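Local coordinates for protein tyrosine--tRNA ligase (Aeropyrum pernix, PDB 2CYA) that attaches tyrosine to its cognate tRNA, probably first activating the amino acid with ATP to tyrosyl-AMP and then transferring it to the acceptor end, at residues 52-56 with 98-102; 213-218 with 237-243. All coordinates share one frame; numbering follows the deposited sequence.

Contact 1 (52-56 with 98-102). With SO4 (sulfate ion), chain C.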
loop_
_atom_site.group_PDB
_atom_site.type_symbol
_atom_site.label_atom_id
_atom_site.label_comp_id
_atom_site.label_asym_id
_atom_site.label_seq_id
_atom_site.Cartn_x
_atom_site.Cartn_y
_atom_site.Cartn_z
ATOM N N TRP A 52 -16.503 -22.195 9.148
ATOM C CA TRP A 52 -17.022 -21.012 8.476
ATOM C C TRP A 52 -18.530 -20.898 8.628
ATOM O O TRP A 52 -19.084 -19.800 8.489
ATOM C CB TRP A 52 -16.658 -21.045 6.986
ATOM C CG TRP A 52 -15.180 -20.912 6.716
ATOM C CD1 TRP A 52 -14.169 -20.845 7.651
ATOM C CD2 TRP A 52 -14.540 -20.886 5.434
ATOM N NE1 TRP A 52 -12.944 -20.789 7.023
ATOM C CE2 TRP A 52 -13.141 -20.815 5.664
ATOM C CE3 TRP A 52 -15.007 -20.917 4.114
ATOM C CZ2 TRP A 52 -12.209 -20.779 4.614
ATOM C CZ3 TRP A 52 -14.077 -20.879 3.069
ATOM C CH2 TRP A 52 -12.694 -20.812 3.329
ATOM N N LEU A 53 -19.193 -22.020 8.920
ATOM C CA LEU A 53 -20.651 -22.001 9.069
ATOM C C LEU A 53 -21.039 -21.055 10.212
ATOM O O LEU A 53 -22.070 -20.379 10.149
ATOM C CB LEU A 53 -21.194 -23.420 9.325
ATOM C CG LEU A 53 -21.210 -24.438 8.161
ATOM C CD1 LEU A 53 -21.706 -25.793 8.658
ATOM C CD2 LEU A 53 -22.125 -23.937 7.024
ATOM N N VAL A 54 -20.201 -20.985 11.244
ATOM C CA VAL A 54 -20.470 -20.101 12.373
ATOM C C VAL A 54 -20.641 -18.654 11.911
ATOM O O VAL A 54 -21.599 -17.984 12.315
ATOM C CB VAL A 54 -19.333 -20.127 13.429
ATOM C CG1 VAL A 54 -19.665 -19.148 14.553
ATOM C CG2 VAL A 54 -19.148 -21.534 13.988
ATOM N N TRP A 55 -19.734 -18.143 11.075
ATOM C CA TRP A 55 -19.937 -16.765 10.646
ATOM C C TRP A 55 -21.035 -16.656 9.576
ATOM O O TRP A 55 -21.682 -15.620 9.451
ATOM C CB TRP A 55 -18.625 -16.111 10.187
ATOM C CG TRP A 55 -17.911 -16.708 9.007
ATOM C CD1 TRP A 55 -16.759 -17.449 9.031
ATOM C CD2 TRP A 55 -18.231 -16.505 7.622
ATOM N NE1 TRP A 55 -16.335 -17.709 7.742
ATOM C CE2 TRP A 55 -17.220 -17.141 6.859
ATOM C CE3 TRP A 55 -19.272 -15.837 6.952
ATOM C CZ2 TRP A 55 -17.218 -17.131 5.460
ATOM C CZ3 TRP A 55 -19.271 -15.824 5.564
ATOM C CH2 TRP A 55 -18.241 -16.471 4.828
ATOM N N MET A 56 -21.285 -17.738 8.832
ATOM C CA MET A 56 -22.347 -17.686 7.830
ATOM C C MET A 56 -23.704 -17.550 8.548
ATOM O O MET A 56 -24.563 -16.791 8.126
ATOM C CB MET A 56 -22.319 -18.938 6.947
ATOM C CG MET A 56 -21.108 -19.011 6.014
ATOM S SD MET A 56 -21.020 -20.591 5.128
ATOM C CE MET A 56 -19.524 -20.352 4.083
ATOM N N VAL A 98 -18.152 -20.822 -1.709
ATOM C CA VAL A 98 -18.659 -20.234 -0.481
ATOM C C VAL A 98 -20.072 -19.675 -0.708
ATOM O O VAL A 98 -20.945 -19.858 0.142
ATOM C CB VAL A 98 -17.687 -19.124 0.032
ATOM C CG1 VAL A 98 -18.374 -18.215 1.068
ATOM C CG2 VAL A 98 -16.438 -19.804 0.652
ATOM N N ARG A 99 -20.317 -19.010 -1.842
ATOM C CA ARG A 99 -21.660 -18.477 -2.078
ATOM C C ARG A 99 -22.699 -19.591 -2.110
ATOM O O ARG A 99 -23.803 -19.440 -1.576
ATOM C CB ARG A 99 -21.754 -17.701 -3.394
ATOM C CG ARG A 99 -21.183 -16.314 -3.332
ATOM C CD ARG A 99 -21.392 -15.551 -4.631
ATOM N NE ARG A 99 -20.102 -15.093 -5.145
ATOM C CZ ARG A 99 -19.568 -15.471 -6.304
ATOM N NH1 ARG A 99 -20.214 -16.315 -7.105
ATOM N NH2 ARG A 99 -18.362 -15.038 -6.643
ATOM N N ARG A 100 -22.340 -20.700 -2.749
ATOM C CA ARG A 100 -23.249 -21.831 -2.864
ATOM C C ARG A 100 -23.475 -22.471 -1.510
ATOM O O ARG A 100 -24.585 -22.889 -1.193
ATOM C CB ARG A 100 -22.691 -22.871 -3.842
ATOM C CG ARG A 100 -23.563 -24.113 -4.019
ATOM C CD ARG A 100 -24.976 -23.760 -4.439
ATOM N NE ARG A 100 -24.988 -22.937 -5.644
ATOM C CZ ARG A 100 -24.621 -23.367 -6.842
ATOM N NH1 ARG A 100 -24.218 -24.623 -6.999
ATOM N NH2 ARG A 100 -24.633 -22.536 -7.880
ATOM N N VAL A 101 -22.413 -22.553 -0.720
ATOM C CA VAL A 101 -22.506 -23.138 0.606
ATOM C C VAL A 101 -23.411 -22.278 1.481
ATOM O O VAL A 101 -24.252 -22.804 2.214
ATOM C CB VAL A 101 -21.122 -23.224 1.279
ATOM C CG1 VAL A 101 -21.293 -23.536 2.775
ATOM C CG2 VAL A 101 -20.259 -24.309 0.592
ATOM N N MET A 102 -23.241 -20.958 1.413
ATOM C CA MET A 102 -24.054 -20.069 2.229
ATOM C C MET A 102 -25.541 -20.216 1.928
ATOM O O MET A 102 -26.357 -20.246 2.840
ATOM C CB MET A 102 -23.622 -18.607 2.053
ATOM C CG MET A 102 -22.294 -18.297 2.725
ATOM S SD MET A 102 -21.722 -16.625 2.403
ATOM C CE MET A 102 -22.857 -15.628 3.465
HETATM S S SO4 C . -9.191 -20.748 7.614
HETATM O O1 SO4 C . -9.628 -20.800 9.079
HETATM O O2 SO4 C . -9.434 -19.323 7.120
HETATM O O3 SO4 C . -7.788 -20.964 7.585
HETATM O O4 SO4 C . -10.140 -21.546 6.921
#
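W52, a residue of the probable ATP site, backs onto V98 and fills the fourth position of the class I HIGH signature that begins at H49. Helices 51-64 and 88-104 cross here at -65°, their local axes 11.2 Å apart. The six-membered end of the W52 indole presents CZ3 edge-on to V98 CG2 (3.5 Å). Its pyrrole end sends NE1 to O4 of a bound sulfate at 2.9 Å, in a bent bond (130°), so one ring serves both core and pocket. Deeper in, M56 runs extended beyond CG, and its SD lies 3.6 Å from M102 CG and 3.8 Å from V101 CG1; flexible, unbranched methionines can thread between the branched valines where the helices cross. With its CG wedged between backbone N and carbonyl carbon (chi1 62°), W55 brings CZ3 to 4.1 Å from M102 SD, an oblique Met-aromatic contact. Cutting W52 back to an alanine would probably deprive the sulfate of one N-H donor and open a gap beside V98 CG2. The chemistry is thus divided: apolar carbon and sulfur join the helices, while a single indole N-H faces the anion, which H49 also binds.

Contact 2 (213-218 with 237-243). With SO4 (sulfate ion), chain C.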
loop_
_atom_site.group_PDB
_atom_site.type_symbol
_atom_site.label_atom_id
_atom_site.label_comp_id
_atom_site.label_asym_id
_atom_site.label_seq_id
_atom_site.Cartn_x
_atom_site.Cartn_y
_atom_site.Cartn_z
ATOM N N ILE A 213 -14.003 -19.148 16.903
ATOM C CA ILE A 213 -13.247 -19.913 15.925
ATOM C C ILE A 213 -13.132 -21.336 16.450
ATOM O O ILE A 213 -12.414 -21.571 17.424
ATOM C CB ILE A 213 -11.826 -19.308 15.746
ATOM C CG1 ILE A 213 -11.935 -17.927 15.087
ATOM C CG2 ILE A 213 -10.939 -20.242 14.917
ATOM C CD1 ILE A 213 -10.644 -17.131 15.098
ATOM N N ILE A 214 -13.844 -22.273 15.819
ATOM C CA ILE A 214 -13.805 -23.680 16.222
ATOM C C ILE A 214 -12.376 -24.242 16.162
ATOM O O ILE A 214 -11.665 -24.064 15.170
ATOM C CB ILE A 214 -14.717 -24.542 15.325
ATOM C CG1 ILE A 214 -16.183 -24.254 15.655
ATOM C CG2 ILE A 214 -14.399 -26.024 15.517
ATOM C CD1 ILE A 214 -17.154 -25.183 14.973
ATOM N N SER A 215 -11.971 -24.928 17.228
ATOM C CA SER A 215 -10.632 -25.507 17.319
ATOM C C SER A 215 -10.395 -26.716 16.413
ATOM O O SER A 215 -11.323 -27.314 15.876
ATOM C CB SER A 215 -10.338 -25.918 18.765
ATOM O OG SER A 215 -10.505 -24.828 19.655
ATOM N N SER A 216 -9.124 -27.059 16.255
ATOM C CA SER A 216 -8.714 -28.206 15.461
ATOM C C SER A 216 -9.233 -29.456 16.164
ATOM O O SER A 216 -9.329 -29.483 17.389
ATOM C CB SER A 216 -7.183 -28.265 15.390
ATOM O OG SER A 216 -6.743 -29.415 14.691
ATOM N N LEU A 217 -9.572 -30.488 15.397
ATOM C CA LEU A 217 -10.053 -31.728 15.996
ATOM C C LEU A 217 -8.898 -32.479 16.674
ATOM O O LEU A 217 -9.126 -33.329 17.529
ATOM C CB LEU A 217 -10.687 -32.637 14.934
ATOM C CG LEU A 217 -11.888 -32.141 14.127
ATOM C CD1 LEU A 217 -12.161 -33.119 12.999
ATOM C CD2 LEU A 217 -13.108 -31.988 15.015
ATOM N N GLN A 218 -7.665 -32.151 16.298
ATOM C CA GLN A 218 -6.486 -32.817 16.855
ATOM C C GLN A 218 -6.327 -32.684 18.374
ATOM O O GLN A 218 -6.289 -33.696 19.085
ATOM C CB GLN A 218 -5.213 -32.329 16.147
ATOM C CG GLN A 218 -4.823 -30.879 16.414
ATOM C CD GLN A 218 -3.763 -30.371 15.440
ATOM O OE1 GLN A 218 -2.784 -31.065 15.152
ATOM N NE2 GLN A 218 -3.951 -29.150 14.935
ATOM N N VAL A 237 -4.992 -24.190 18.297
ATOM C CA VAL A 237 -4.915 -24.378 16.853
ATOM C C VAL A 237 -6.316 -24.322 16.243
ATOM O O VAL A 237 -7.204 -25.084 16.628
ATOM C CB VAL A 237 -4.264 -25.741 16.501
ATOM C CG1 VAL A 237 -4.120 -25.877 14.993
ATOM C CG2 VAL A 237 -2.907 -25.864 17.179
ATOM N N LYS A 238 -6.503 -23.411 15.291
ATOM C CA LYS A 238 -7.787 -23.230 14.616
ATOM C C LYS A 238 -8.041 -24.341 13.601
ATOM O O LYS A 238 -7.112 -25.024 13.168
ATOM C CB LYS A 238 -7.807 -21.880 13.888
ATOM C CG LYS A 238 -7.355 -20.699 14.741
ATOM C CD LYS A 238 -7.329 -19.398 13.942
ATOM C CE LYS A 238 -6.799 -18.244 14.785
ATOM N NZ LYS A 238 -7.578 -18.061 16.045
ATOM N N MET A 239 -9.304 -24.524 13.228
ATOM C CA MET A 239 -9.653 -25.537 12.240
ATOM C C MET A 239 -9.347 -24.916 10.873
ATOM O O MET A 239 -9.793 -23.808 10.575
ATOM C CB MET A 239 -11.143 -25.903 12.336
ATOM C CG MET A 239 -11.531 -27.118 11.494
ATOM S SD MET A 239 -13.317 -27.482 11.366
ATOM C CE MET A 239 -13.505 -28.738 12.625
ATOM N N SER A 240 -8.570 -25.613 10.053
ATOM C CA SER A 240 -8.222 -25.098 8.732
ATOM C C SER A 240 -7.834 -26.232 7.794
ATOM O O SER A 240 -7.701 -27.381 8.221
ATOM C CB SER A 240 -7.067 -24.088 8.837
ATOM O OG SER A 240 -5.874 -24.696 9.302
ATOM N N LYS A 241 -7.645 -25.902 6.518
ATOM C CA LYS A 241 -7.280 -26.890 5.503
ATOM C C LYS A 241 -5.868 -27.492 5.641
ATOM O O LYS A 241 -5.484 -28.356 4.849
ATOM C CB LYS A 241 -7.443 -26.279 4.103
ATOM C CG LYS A 241 -8.882 -25.919 3.728
ATOM C CD LYS A 241 -9.361 -24.630 4.378
ATOM C CE LYS A 241 -8.642 -23.428 3.785
ATOM N NZ LYS A 241 -9.069 -22.149 4.401
ATOM N N SER A 242 -5.112 -27.045 6.646
ATOM C CA SER A 242 -3.745 -27.532 6.891
ATOM C C SER A 242 -3.659 -29.064 6.961
ATOM O O SER A 242 -3.069 -29.702 6.085
ATOM C CB SER A 242 -3.199 -26.932 8.196
ATOM O OG SER A 242 -3.260 -25.514 8.185
ATOM N N LYS A 243 -4.231 -29.641 8.018
ATOM C CA LYS A 243 -4.252 -31.094 8.215
ATOM C C LYS A 243 -5.694 -31.560 8.021
ATOM O O LYS A 243 -6.520 -31.463 8.935
ATOM C CB LYS A 243 -3.782 -31.457 9.628
ATOM C CG LYS A 243 -2.315 -31.156 9.921
ATOM C CD LYS A 243 -1.980 -31.452 11.381
ATOM C CE LYS A 243 -2.340 -32.890 11.750
ATOM N NZ LYS A 243 -2.248 -33.140 13.215
HETATM S S SO4 C . -9.191 -20.748 7.614
HETATM O O1 SO4 C . -9.628 -20.800 9.079
HETATM O O2 SO4 C . -9.434 -19.323 7.120
HETATM O O3 SO4 C . -7.788 -20.964 7.585
HETATM O O4 SO4 C . -10.140 -21.546 6.921
#
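Q218 sets off between its own backbone N and carbonyl carbon (chi1 68°) and then runs extended, while K243 kinks at CG-CD (chi3 55°); the two chains cross nearly at right angles and bring K243 NZ to 2.9 Å from Q218 OE1. The ammonium sits above the amide's carbonyl plane, off the lone pairs. At its other end the amide is only weakly tied, NE2 lying 2.8 Å from S216 OG. M239 stretches away with CG opposite its backbone N and then bends at chi3 (-97°), which carries CE to 4.1 Å from L217 CD2 and equally near I214 CG2; a flexible thioether can turn into such a place between two branched side chains. The backbones form a single antiparallel bridge, with S215 and K238 as its non-hydrogen-bonded pair. M239 N gives its hydrogen to I214 O (3.1 Å), and S216 N to V237 O (2.8 Å). This bridge pins the beginning of the KMSKS region, the mobile signature loop of class I synthetases, whose five residues run from K238 to S242. K238 crosses I213 obliquely, its CG 3.6 Å from I213 CG2; a lysine suits this exposed border, having methylenes for the isoleucine and a charge at the end. Next to the bridge, S240 and S242 share a hydrogen bond between their hydroxyls, a link between residues two apart. K241, folded at its second and third torsions, puts NZ 2.8 Å from O4 of the bound sulfate. Its long cationic arm is consistent with a part in binding ATP phosphates, and S45 OG bonds to the same nitrogen.

Overall arrangement
Contact 1 comes first along the chain and closes before contact 2 opens; their centres lie about 17 Å apart. Helices 51-64 and 88-104 of contact 1 pack beside the parallel part of the main sheet, near strands 37-42 and 113-116, whereas contact 2 belongs to the long loop between strand 207-211 and helix 254-262, part of which, 221-236, is not modelled. They touch where W52 CZ2 comes 3.4 Å from K241 NZ, and through V54 and I214. The sulfate bridges them, consistent with an ATP site built from the HIGH-type signature leading into helix 51-64 and the KMSKS region on a loop that is typically mobile in this class.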